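Local coordinates for nitrite oxidoreductase subunit A (PDB 7B04), which belongs to the molybdopterin oxidoreductase family and holds an iron/sulfur cluster, a molybdenum atom and two copies of the ligand MD1, at residues P349-T354 / A853-P858; D355-L360 / I845-G850; H531-T536 / E849-T854. One frame throughout, in Å; residues are numbered along the deposited sequence.

Interaction 1: P349-T354 / A853-P858; sequences PIRNNT and ATPYLP. With MD1 (phosphoric acid 4-(2-amino-4-oxo-3,4,5,6,-tetrahydro-pteridin-6-yl)-2-hydroxy-3,4-dimercapto-but-3-en-yl ester guanylate ester), chain C.
R351 reaches across to T854, P855 and Y856 where two loops meet beside the guanine of MD1. The 349-354 loop follows strand 346-347, the edge strand of a parallel five-stranded sheet with Rossmann-like strand order. It leads into helix 355-368. The 853-858 loop comes from much later in the chain and runs between strands 847-848 and 860-862.

The R351 side chain carries most of the contact. Its CB points toward the second loop. CG is anti to the backbone N (chi1 -176°), and CD continues the extended course. The chain then bends at chi3 (65°), which places NE, and NE is hydrogen-bonded to M500 O. At the tip, NH2 lies 3.3 Å from P855 CD, and T854 OG1 sits near the guanidinium plane, 4.0 Å from R351 NH2. T854 OG1 has a nearer polar partner in E849, so this approach is only packing. NH1 forms a salt bridge with E849 OE2, so the charge is met in the same chain. The flat group is sandwiched. T354 CG2 lies over the centre of one face. Y856 CE1 is over the opposite face, 4.0 Å above the guanidinium plane and offset toward the rim. R351 NH1 in turn lies at the edge of the Y856 ring, so the two flat groups do not stack.

Closer to the ligand, N353 packs on A853. Its ND2 lies 3.9 Å from A853 CB. The backbone of N353 serves MD1. I350 and N352 also line the pocket: I350 CG2 is 3.9 Å from MD1 N2, and N352 CB is 3.5 Å from MD1 O6. The same O6 accepts a nearly straight hydrogen bond from N353 N, at 2.8 Å with an N-H...O angle of 166°.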
# COMPACT_ATOMS: atom_id res chain seq x y z
N PRO B 349 -1.62 9.21 23.41
CA PRO B 349 -0.18 8.95 23.30
C PRO B 349 0.29 8.08 24.45
O PRO B 349 -0.24 8.13 25.56
CB PRO B 349 0.44 10.35 23.36
CG PRO B 349 -0.68 11.29 23.00
CD PRO B 349 -1.91 10.65 23.55
N ILE B 350 1.32 7.27 24.18
CA ILE B 350 1.85 6.35 25.17
C ILE B 350 3.32 6.10 24.87
O ILE B 350 3.76 6.20 23.72
CB ILE B 350 1.04 5.03 25.21
CG1 ILE B 350 1.35 4.24 26.48
CG2 ILE B 350 1.32 4.20 23.97
CD1 ILE B 350 0.37 3.14 26.77
N ARG B 351 4.08 5.79 25.91
CA ARG B 351 5.45 5.35 25.73
C ARG B 351 5.46 3.90 25.27
O ARG B 351 4.63 3.10 25.70
CB ARG B 351 6.24 5.50 27.04
CG ARG B 351 7.71 5.15 26.95
CD ARG B 351 8.47 5.62 28.19
NE ARG B 351 8.05 4.93 29.40
CZ ARG B 351 8.59 3.80 29.85
NH1 ARG B 351 8.14 3.24 30.96
NH2 ARG B 351 9.59 3.24 29.19
N ASN B 352 6.40 3.58 24.39
CA ASN B 352 6.41 2.25 23.79
C ASN B 352 6.81 1.19 24.81
O ASN B 352 7.59 1.45 25.73
CB ASN B 352 7.35 2.23 22.58
CG ASN B 352 7.23 3.47 21.72
OD1 ASN B 352 7.47 4.59 22.19
ND2 ASN B 352 6.84 3.29 20.47
N ASN B 353 6.25 -0.01 24.62
CA ASN B 353 6.51 -1.17 25.47
C ASN B 353 5.99 -0.97 26.89
O ASN B 353 6.59 -1.46 27.86
CB ASN B 353 8.01 -1.51 25.49
CG ASN B 353 8.28 -2.97 25.84
OD1 ASN B 353 7.36 -3.72 26.16
ND2 ASN B 353 9.54 -3.37 25.77
N THR B 354 4.88 -0.23 27.04
CA THR B 354 4.31 0.04 28.35
C THR B 354 2.79 -0.11 28.42
O THR B 354 2.17 0.44 29.34
CB THR B 354 4.67 1.45 28.85
OG1 THR B 354 3.99 2.43 28.06
CG2 THR B 354 6.17 1.69 28.80
N ALA B 853 14.24 -2.47 25.04
CA ALA B 853 13.45 -1.32 24.59
C ALA B 853 12.86 -0.53 25.77
O ALA B 853 11.65 -0.38 25.92
CB ALA B 853 12.35 -1.78 23.65
N THR B 854 13.75 -0.02 26.62
CA THR B 854 13.33 0.76 27.78
C THR B 854 14.46 1.69 28.18
O THR B 854 15.63 1.36 27.96
CB THR B 854 12.94 -0.15 28.95
OG1 THR B 854 12.48 0.64 30.04
CG2 THR B 854 14.13 -0.98 29.40
N PRO B 855 14.15 2.86 28.75
CA PRO B 855 15.22 3.71 29.30
C PRO B 855 15.74 3.23 30.65
O PRO B 855 16.83 3.66 31.06
CB PRO B 855 14.55 5.09 29.43
CG PRO B 855 13.31 5.00 28.58
CD PRO B 855 12.87 3.58 28.68
N TYR B 856 14.99 2.39 31.36
CA TYR B 856 15.29 1.92 32.70
C TYR B 856 15.89 0.51 32.65
O TYR B 856 16.25 0.00 31.58
CB TYR B 856 14.04 2.02 33.58
CG TYR B 856 13.39 3.38 33.48
CD1 TYR B 856 12.29 3.59 32.65
CD2 TYR B 856 13.89 4.48 34.18
CE1 TYR B 856 11.70 4.83 32.54
CE2 TYR B 856 13.30 5.72 34.07
CZ TYR B 856 12.21 5.89 33.25
OH TYR B 856 11.61 7.13 33.13
N LEU B 857 16.01 -0.11 33.82
CA LEU B 857 16.61 -1.43 33.94
C LEU B 857 15.91 -2.43 33.01
O LEU B 857 14.68 -2.55 33.05
CB LEU B 857 16.51 -1.94 35.38
CG LEU B 857 17.27 -3.23 35.69
CD1 LEU B 857 18.77 -2.97 35.72
CD2 LEU B 857 16.79 -3.86 36.99
N PRO B 858 16.66 -3.14 32.17
CA PRO B 858 16.04 -4.10 31.25
C PRO B 858 15.32 -5.22 31.99
O PRO B 858 15.86 -5.80 32.94
CB PRO B 858 17.23 -4.63 30.44
CG PRO B 858 18.26 -3.56 30.55
CD PRO B 858 18.10 -3.00 31.93
PB MD1 C . 0.17 -4.24 12.52
O3B MD1 C . 1.71 -3.97 13.02
O1B MD1 C . -0.55 -2.93 12.36
O2B MD1 C . -0.55 -5.09 13.54
O3A MD1 C . 0.22 -5.04 11.07
C10 MD1 C . 0.68 -6.36 11.00
C11 MD1 C . -0.12 -7.11 9.89
O11 MD1 C . -0.40 -6.01 8.76
C12 MD1 C . 0.54 -8.22 9.53
S12 MD1 C . 1.41 -9.17 10.82
C13 MD1 C . 0.62 -8.85 8.12
S13 MD1 C . 1.59 -10.38 7.98
C14 MD1 C . 0.06 -8.31 6.91
N15 MD1 C . 0.89 -6.97 6.65
C16 MD1 C . 0.28 -6.11 5.72
C15 MD1 C . 1.06 -5.35 4.71
O14 MD1 C . 2.24 -5.45 4.66
N17 MD1 C . 0.34 -4.46 3.75
C17 MD1 C . -1.20 -4.33 3.81
N16 MD1 C . -1.89 -3.46 2.88
N18 MD1 C . -1.99 -5.10 4.84
C20 MD1 C . -1.31 -5.97 5.77
N8 MD1 C . -2.01 -6.71 6.75
C7 MD1 C . -1.44 -8.21 6.85
PA MD1 C . 2.42 -2.49 13.12
O1A MD1 C . 3.92 -2.68 13.18
O2A MD1 C . 2.05 -1.70 11.89
O5' MD1 C . 1.93 -1.66 14.46
C5' MD1 C . 0.74 -0.94 14.42
C4' MD1 C . 0.86 0.38 15.26
O4' MD1 C . 1.33 0.10 16.73
C1' MD1 C . 2.38 1.22 16.97
N9 MD1 C . 3.32 0.86 18.06
C4 MD1 C . 2.88 0.81 19.32
N3 MD1 C . 1.54 1.05 19.91
C2 MD1 C . 1.34 0.92 21.35
N2 MD1 C . 0.03 1.15 21.93
N1 MD1 C . 2.45 0.56 22.20
C6 MD1 C . 3.74 0.34 21.62
O6 MD1 C . 4.65 0.04 22.32
C5 MD1 C . 3.94 0.48 20.11
N7 MD1 C . 5.00 0.33 19.33
C8 MD1 C . 4.64 0.57 18.06
C2' MD1 C . 2.98 1.25 15.84
O2' MD1 C . 3.72 2.50 15.69
C3' MD1 C . 1.73 1.17 14.75
O3' MD1 C . 1.13 2.49 14.58

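Interaction 2: D355-L360 / I845-G850; sequences DTALFL and IVHREG. With MD1 (phosphoric acid 4-(2-amino-4-oxo-3,4,5,6,-tetrahydro-pteridin-6-yl)-2-hydroxy-3,4-dimercapto-but-3-en-yl ester guanylate ester), chain C.
T356, A357 and L360 of helix 355-368 pack against I845, V846 and H847. This is a buried contact of a helix with the extended segment 845-847, at the guanine end of the MD1 pocket. That segment leads into the short strand 847-848, the edge of a small three-stranded sheet, which pairs with strand 860-862.

D355 opens the helix and faces away from that segment, toward the ligand. Its CG is beside the backbone N (chi1 -74°), and the carboxylate grips the guanine with both oxygens. OD1 accepts from MD1 N2 at 2.7 Å, and OD2 accepts from MD1 N1 at 3.1 Å. A weak third bond runs from MD1 N2 to OD2. Two acceptors facing two donors would restrict rotation of the base.

T356 turns toward the extended segment. Its CG2, anti to the backbone N, touches V846 O and lies 4.1 Å from I845 CG2. Its CB comes to the edge of the H847 imidazole.

A357 meets the same histidine. Its CB is 3.6 Å from H847 CD2, and the A357 backbone N is also close to that carbon.

L360, one turn further on, ends the contact. Both its methyls lie against I845 O, on the same side, and that oxygen is hydrogen-bonded to H488 NE2. One branch, CD1, lies 3.8 Å from H847 N. The other, L360 CD2, makes the apolar contact with I845 CG2 at 4.0 Å.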
# COMPACT_ATOMS: atom_id res chain seq x y z
N ASP B 355 2.15 -0.82 27.48
CA ASP B 355 0.69 -0.84 27.48
C ASP B 355 0.11 -1.69 28.60
O ASP B 355 -1.05 -1.47 28.98
CB ASP B 355 0.14 -1.38 26.15
CG ASP B 355 0.27 -0.38 25.02
OD1 ASP B 355 -0.54 -0.46 24.07
OD2 ASP B 355 1.18 0.48 25.07
N THR B 356 0.87 -2.65 29.13
CA THR B 356 0.35 -3.46 30.23
C THR B 356 -0.03 -2.57 31.41
O THR B 356 -1.09 -2.76 32.02
CB THR B 356 1.37 -4.51 30.67
OG1 THR B 356 1.71 -5.35 29.56
CG2 THR B 356 0.80 -5.37 31.79
N ALA B 357 0.82 -1.59 31.73
CA ALA B 357 0.52 -0.70 32.84
C ALA B 357 -0.76 0.10 32.60
O ALA B 357 -1.57 0.26 33.51
CB ALA B 357 1.70 0.24 33.08
N LEU B 358 -0.96 0.57 31.36
CA LEU B 358 -2.13 1.39 31.06
C LEU B 358 -3.42 0.65 31.35
O LEU B 358 -4.32 1.18 32.01
CB LEU B 358 -2.08 1.85 29.60
CG LEU B 358 -3.29 2.66 29.12
CD1 LEU B 358 -3.38 3.99 29.86
CD2 LEU B 358 -3.23 2.88 27.62
N PHE B 359 -3.53 -0.59 30.86
CA PHE B 359 -4.75 -1.36 31.08
C PHE B 359 -4.85 -1.89 32.51
O PHE B 359 -5.96 -2.17 32.97
CB PHE B 359 -4.83 -2.51 30.08
CG PHE B 359 -5.16 -2.05 28.69
CD1 PHE B 359 -6.48 -1.90 28.29
CD2 PHE B 359 -4.16 -1.76 27.78
CE1 PHE B 359 -6.79 -1.48 27.01
CE2 PHE B 359 -4.46 -1.34 26.50
CZ PHE B 359 -5.78 -1.20 26.11
N LEU B 360 -3.72 -2.02 33.21
CA LEU B 360 -3.78 -2.32 34.64
C LEU B 360 -4.34 -1.13 35.41
O LEU B 360 -5.14 -1.30 36.34
CB LEU B 360 -2.39 -2.69 35.17
CG LEU B 360 -1.84 -4.06 34.79
CD1 LEU B 360 -0.38 -4.18 35.20
CD2 LEU B 360 -2.66 -5.17 35.42
N ILE B 845 -0.72 -10.56 36.08
CA ILE B 845 -0.58 -9.67 34.93
C ILE B 845 0.12 -8.41 35.44
O ILE B 845 -0.50 -7.54 36.04
CB ILE B 845 -1.92 -9.35 34.27
CG1 ILE B 845 -2.54 -10.63 33.70
CG2 ILE B 845 -1.75 -8.32 33.17
CD1 ILE B 845 -3.98 -10.48 33.26
N VAL B 846 1.43 -8.33 35.21
CA VAL B 846 2.26 -7.26 35.73
C VAL B 846 2.91 -6.54 34.55
O VAL B 846 3.08 -7.11 33.47
CB VAL B 846 3.33 -7.81 36.70
CG1 VAL B 846 4.35 -8.65 35.96
CG2 VAL B 846 4.00 -6.68 37.49
N HIS B 847 3.25 -5.27 34.76
CA HIS B 847 4.01 -4.51 33.78
C HIS B 847 5.50 -4.78 33.97
O HIS B 847 6.01 -4.75 35.09
CB HIS B 847 3.73 -3.02 33.89
CG HIS B 847 4.58 -2.18 32.99
ND1 HIS B 847 5.82 -1.71 33.35
CD2 HIS B 847 4.38 -1.75 31.72
CE1 HIS B 847 6.34 -1.02 32.36
NE2 HIS B 847 5.48 -1.03 31.35
N ARG B 848 6.19 -5.04 32.86
CA ARG B 848 7.63 -5.27 32.88
C ARG B 848 8.28 -4.48 31.76
O ARG B 848 7.72 -4.37 30.67
CB ARG B 848 7.96 -6.76 32.73
CG ARG B 848 7.47 -7.63 33.88
CD ARG B 848 7.93 -9.07 33.71
NE ARG B 848 9.38 -9.19 33.84
CZ ARG B 848 10.05 -10.33 33.71
NH1 ARG B 848 11.37 -10.35 33.85
NH2 ARG B 848 9.40 -11.46 33.44
N GLU B 849 9.45 -3.93 32.04
CA GLU B 849 10.21 -3.20 31.04
C GLU B 849 10.89 -4.18 30.10
O GLU B 849 11.12 -5.34 30.43
CB GLU B 849 11.25 -2.29 31.69
CG GLU B 849 10.67 -1.17 32.56
CD GLU B 849 9.91 -0.14 31.76
OE1 GLU B 849 10.24 0.08 30.58
OE2 GLU B 849 8.97 0.47 32.32
N GLY B 850 11.15 -3.72 28.88
CA GLY B 850 11.78 -4.56 27.90
C GLY B 850 13.23 -4.86 28.21
O GLY B 850 13.93 -4.08 28.86
PB MD1 C . 0.17 -4.24 12.52
O3B MD1 C . 1.71 -3.97 13.02
O1B MD1 C . -0.55 -2.93 12.36
O2B MD1 C . -0.55 -5.09 13.54
O3A MD1 C . 0.22 -5.04 11.07
C10 MD1 C . 0.68 -6.36 11.00
C11 MD1 C . -0.12 -7.11 9.89
O11 MD1 C . -0.40 -6.01 8.76
C12 MD1 C . 0.54 -8.22 9.53
S12 MD1 C . 1.41 -9.17 10.82
C13 MD1 C . 0.62 -8.85 8.12
S13 MD1 C . 1.59 -10.38 7.98
C14 MD1 C . 0.06 -8.31 6.91
N15 MD1 C . 0.89 -6.97 6.65
C16 MD1 C . 0.28 -6.11 5.72
C15 MD1 C . 1.06 -5.35 4.71
O14 MD1 C . 2.24 -5.45 4.66
N17 MD1 C . 0.34 -4.46 3.75
C17 MD1 C . -1.20 -4.33 3.81
N16 MD1 C . -1.89 -3.46 2.88
N18 MD1 C . -1.99 -5.10 4.84
C20 MD1 C . -1.31 -5.97 5.77
N8 MD1 C . -2.01 -6.71 6.75
C7 MD1 C . -1.44 -8.21 6.85
PA MD1 C . 2.42 -2.49 13.12
O1A MD1 C . 3.92 -2.68 13.18
O2A MD1 C . 2.05 -1.70 11.89
O5' MD1 C . 1.93 -1.66 14.46
C5' MD1 C . 0.74 -0.94 14.42
C4' MD1 C . 0.86 0.38 15.26
O4' MD1 C . 1.33 0.10 16.73
C1' MD1 C . 2.38 1.22 16.97
N9 MD1 C . 3.32 0.86 18.06
C4 MD1 C . 2.88 0.81 19.32
N3 MD1 C . 1.54 1.05 19.91
C2 MD1 C . 1.34 0.92 21.35
N2 MD1 C . 0.03 1.15 21.93
N1 MD1 C . 2.45 0.56 22.20
C6 MD1 C . 3.74 0.34 21.62
O6 MD1 C . 4.65 0.04 22.32
C5 MD1 C . 3.94 0.48 20.11
N7 MD1 C . 5.00 0.33 19.33
C8 MD1 C . 4.64 0.57 18.06
C2' MD1 C . 2.98 1.25 15.84
O2' MD1 C . 3.72 2.50 15.69
C3' MD1 C . 1.73 1.17 14.75
O3' MD1 C . 1.13 2.49 14.58

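Interaction 3: H531-T536 / E849-T854; sequences HYFHAT and EGPEAT. With MD1 (phosphoric acid 4-(2-amino-4-oxo-3,4,5,6,-tetrahydro-pteridin-6-yl)-2-hydroxy-3,4-dimercapto-but-3-en-yl ester guanylate ester), chain C.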
# COMPACT_ATOMS: atom_id res chain seq x y z
N HIS B 531 5.14 -7.20 18.86
CA HIS B 531 6.55 -7.27 18.49
C HIS B 531 7.45 -6.68 19.57
O HIS B 531 8.57 -6.24 19.28
CB HIS B 531 6.77 -6.57 17.15
CG HIS B 531 6.34 -7.38 15.97
ND1 HIS B 531 6.33 -6.88 14.69
CD2 HIS B 531 5.91 -8.67 15.88
CE1 HIS B 531 5.90 -7.82 13.86
NE2 HIS B 531 5.65 -8.91 14.55
N TYR B 532 6.99 -6.68 20.82
CA TYR B 532 7.83 -6.38 21.98
C TYR B 532 7.89 -7.60 22.89
O TYR B 532 7.01 -8.47 22.87
CB TYR B 532 7.30 -5.17 22.75
CG TYR B 532 7.44 -3.86 22.01
CD1 TYR B 532 8.66 -3.20 21.95
CD2 TYR B 532 6.35 -3.28 21.37
CE1 TYR B 532 8.80 -2.01 21.27
CE2 TYR B 532 6.48 -2.09 20.69
CZ TYR B 532 7.70 -1.45 20.64
OH TYR B 532 7.82 -0.26 19.96
N PHE B 533 8.96 -7.65 23.69
CA PHE B 533 9.28 -8.86 24.46
C PHE B 533 8.13 -9.29 25.34
O PHE B 533 7.75 -10.47 25.37
CB PHE B 533 10.54 -8.62 25.30
CG PHE B 533 11.05 -9.84 26.00
CD1 PHE B 533 11.85 -10.75 25.33
CD2 PHE B 533 10.72 -10.08 27.32
CE1 PHE B 533 12.32 -11.88 25.97
CE2 PHE B 533 11.19 -11.21 27.97
CZ PHE B 533 11.99 -12.11 27.29
N HIS B 534 7.52 -8.35 26.06
CA HIS B 534 6.49 -8.68 27.04
C HIS B 534 5.11 -8.60 26.43
O HIS B 534 4.13 -8.24 27.09
CB HIS B 534 6.62 -7.77 28.25
CG HIS B 534 7.88 -7.99 29.03
ND1 HIS B 534 8.09 -9.12 29.81
CD2 HIS B 534 9.01 -7.25 29.13
CE1 HIS B 534 9.28 -9.05 30.36
NE2 HIS B 534 9.86 -7.93 29.97
N ALA B 535 5.02 -8.91 25.13
CA ALA B 535 3.72 -9.01 24.47
C ALA B 535 2.80 -9.98 25.20
O ALA B 535 1.59 -9.74 25.32
CB ALA B 535 3.90 -9.41 23.00
N THR B 536 3.36 -11.08 25.71
CA THR B 536 2.59 -12.06 26.46
C THR B 536 1.81 -11.42 27.60
O THR B 536 0.62 -11.67 27.78
CB THR B 536 3.52 -13.14 27.03
OG1 THR B 536 4.29 -13.72 25.97
CG2 THR B 536 2.72 -14.25 27.71
N GLU B 849 9.45 -3.93 32.04
CA GLU B 849 10.21 -3.20 31.04
C GLU B 849 10.89 -4.18 30.10
O GLU B 849 11.12 -5.34 30.43
CB GLU B 849 11.25 -2.29 31.69
CG GLU B 849 10.67 -1.17 32.56
CD GLU B 849 9.91 -0.14 31.76
OE1 GLU B 849 10.24 0.08 30.58
OE2 GLU B 849 8.97 0.47 32.32
N GLY B 850 11.15 -3.72 28.88
CA GLY B 850 11.78 -4.56 27.90
C GLY B 850 13.23 -4.86 28.21
O GLY B 850 13.93 -4.08 28.86
N PRO B 851 13.71 -6.03 27.76
CA PRO B 851 15.13 -6.35 27.94
C PRO B 851 16.05 -5.43 27.17
O PRO B 851 17.25 -5.37 27.48
CB PRO B 851 15.24 -7.80 27.43
CG PRO B 851 13.84 -8.32 27.46
CD PRO B 851 12.96 -7.14 27.18
N GLU B 852 15.55 -4.76 26.13
CA GLU B 852 16.33 -3.71 25.49
C GLU B 852 15.56 -2.42 25.22
O GLU B 852 16.17 -1.35 25.25
CB GLU B 852 16.92 -4.23 24.17
CG GLU B 852 17.87 -3.28 23.48
CD GLU B 852 18.67 -3.96 22.40
OE1 GLU B 852 18.49 -5.19 22.22
OE2 GLU B 852 19.47 -3.29 21.73
N ALA B 853 14.24 -2.47 25.04
CA ALA B 853 13.45 -1.32 24.59
C ALA B 853 12.86 -0.53 25.77
O ALA B 853 11.65 -0.38 25.92
CB ALA B 853 12.35 -1.78 23.65
N THR B 854 13.75 -0.02 26.62
CA THR B 854 13.33 0.76 27.78
C THR B 854 14.46 1.69 28.18
O THR B 854 15.63 1.36 27.96
CB THR B 854 12.94 -0.15 28.95
OG1 THR B 854 12.48 0.64 30.04
CG2 THR B 854 14.13 -0.98 29.40
PB MD1 C . 0.17 -4.24 12.52
O3B MD1 C . 1.71 -3.97 13.02
O1B MD1 C . -0.55 -2.93 12.36
O2B MD1 C . -0.55 -5.09 13.54
O3A MD1 C . 0.22 -5.04 11.07
C10 MD1 C . 0.68 -6.36 11.00
C11 MD1 C . -0.12 -7.11 9.89
O11 MD1 C . -0.40 -6.01 8.76
C12 MD1 C . 0.54 -8.22 9.53
S12 MD1 C . 1.41 -9.17 10.82
C13 MD1 C . 0.62 -8.85 8.12
S13 MD1 C . 1.59 -10.38 7.98
C14 MD1 C . 0.06 -8.31 6.91
N15 MD1 C . 0.89 -6.97 6.65
C16 MD1 C . 0.28 -6.11 5.72
C15 MD1 C . 1.06 -5.35 4.71
O14 MD1 C . 2.24 -5.45 4.66
N17 MD1 C . 0.34 -4.46 3.75
C17 MD1 C . -1.20 -4.33 3.81
N16 MD1 C . -1.89 -3.46 2.88
N18 MD1 C . -1.99 -5.10 4.84
C20 MD1 C . -1.31 -5.97 5.77
N8 MD1 C . -2.01 -6.71 6.75
C7 MD1 C . -1.44 -8.21 6.85
PA MD1 C . 2.42 -2.49 13.12
O1A MD1 C . 3.92 -2.68 13.18
O2A MD1 C . 2.05 -1.70 11.89
O5' MD1 C . 1.93 -1.66 14.46
C5' MD1 C . 0.74 -0.94 14.42
C4' MD1 C . 0.86 0.38 15.26
O4' MD1 C . 1.33 0.10 16.73
C1' MD1 C . 2.38 1.22 16.97
N9 MD1 C . 3.32 0.86 18.06
C4 MD1 C . 2.88 0.81 19.32
N3 MD1 C . 1.54 1.05 19.91
C2 MD1 C . 1.34 0.92 21.35
N2 MD1 C . 0.03 1.15 21.93
N1 MD1 C . 2.45 0.56 22.20
C6 MD1 C . 3.74 0.34 21.62
O6 MD1 C . 4.65 0.04 22.32
C5 MD1 C . 3.94 0.48 20.11
N7 MD1 C . 5.00 0.33 19.33
C8 MD1 C . 4.64 0.57 18.06
C2' MD1 C . 2.98 1.25 15.84
O2' MD1 C . 3.72 2.50 15.69
C3' MD1 C . 1.73 1.17 14.75
O3' MD1 C . 1.13 2.49 14.58
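F533 and P851 meet where the type I beta turn Y532-A535 faces a loop that folds into an inverse gamma turn centred on A853, and the backbones come closest at F533 CA and G850 CA, 6.0 Å apart. The first turn leads into helix 535-541. The second segment follows the edge strand 847-848. Both are buried beside the base of MD1 in this molybdopterin oxidoreductase fold.

F533 and P851 carry the centre. CG of F533 is anti to the backbone N (chi1 -173°), which places CG on the side of the proline. P851 CG lies over the ring face in a CH-pi contact, 3.6 Å from the centroid of F533 and 17° off its normal. P851 CD rests on F533 CB at 3.4 Å, so the proline covers the root of the side chain as well as the ring.

H534 stands next to F533, with F533 CD2 over the centre of one imidazole face. The histidine edge turns to the loop: its NE2 is 2.9 Å from E849 O, and its CD2 packs near G850 CA. The same NE2 has a weak hydrogen bond with N859 OD1.

Y532 works in two directions. The CE1 side of its ring touches A853 CB at 4.3 Å. The CE2 side lies against the purine. The ligand meets the ring at its edge, and Y532 OH donates a hydrogen bond to MD1 N7 at 2.9 Å.

Overall arrangement
Each of the three contacts gives the same guanine at least one hydrogen bond. In interaction 2 it is held at N1 and N2, in interaction 1 at O6, and in interaction 3 at N7. Interactions 1 and 2 have centres about 10 Å apart, as have 2 and 3; those of 1 and 3 are about 8 Å apart. All three draw on the continuous chain 845-858, so one late segment backs three separate parts of the pocket wall. E849 belongs to both interactions 2 and 3. It links them to interaction 1 through R351 and probably accepts from T854 OG1. N353 ND2 packs on G850 CA at 3.3 Å. The side chain of Y532 is about 10 Å from the second MD1, and H531 touches that ligand.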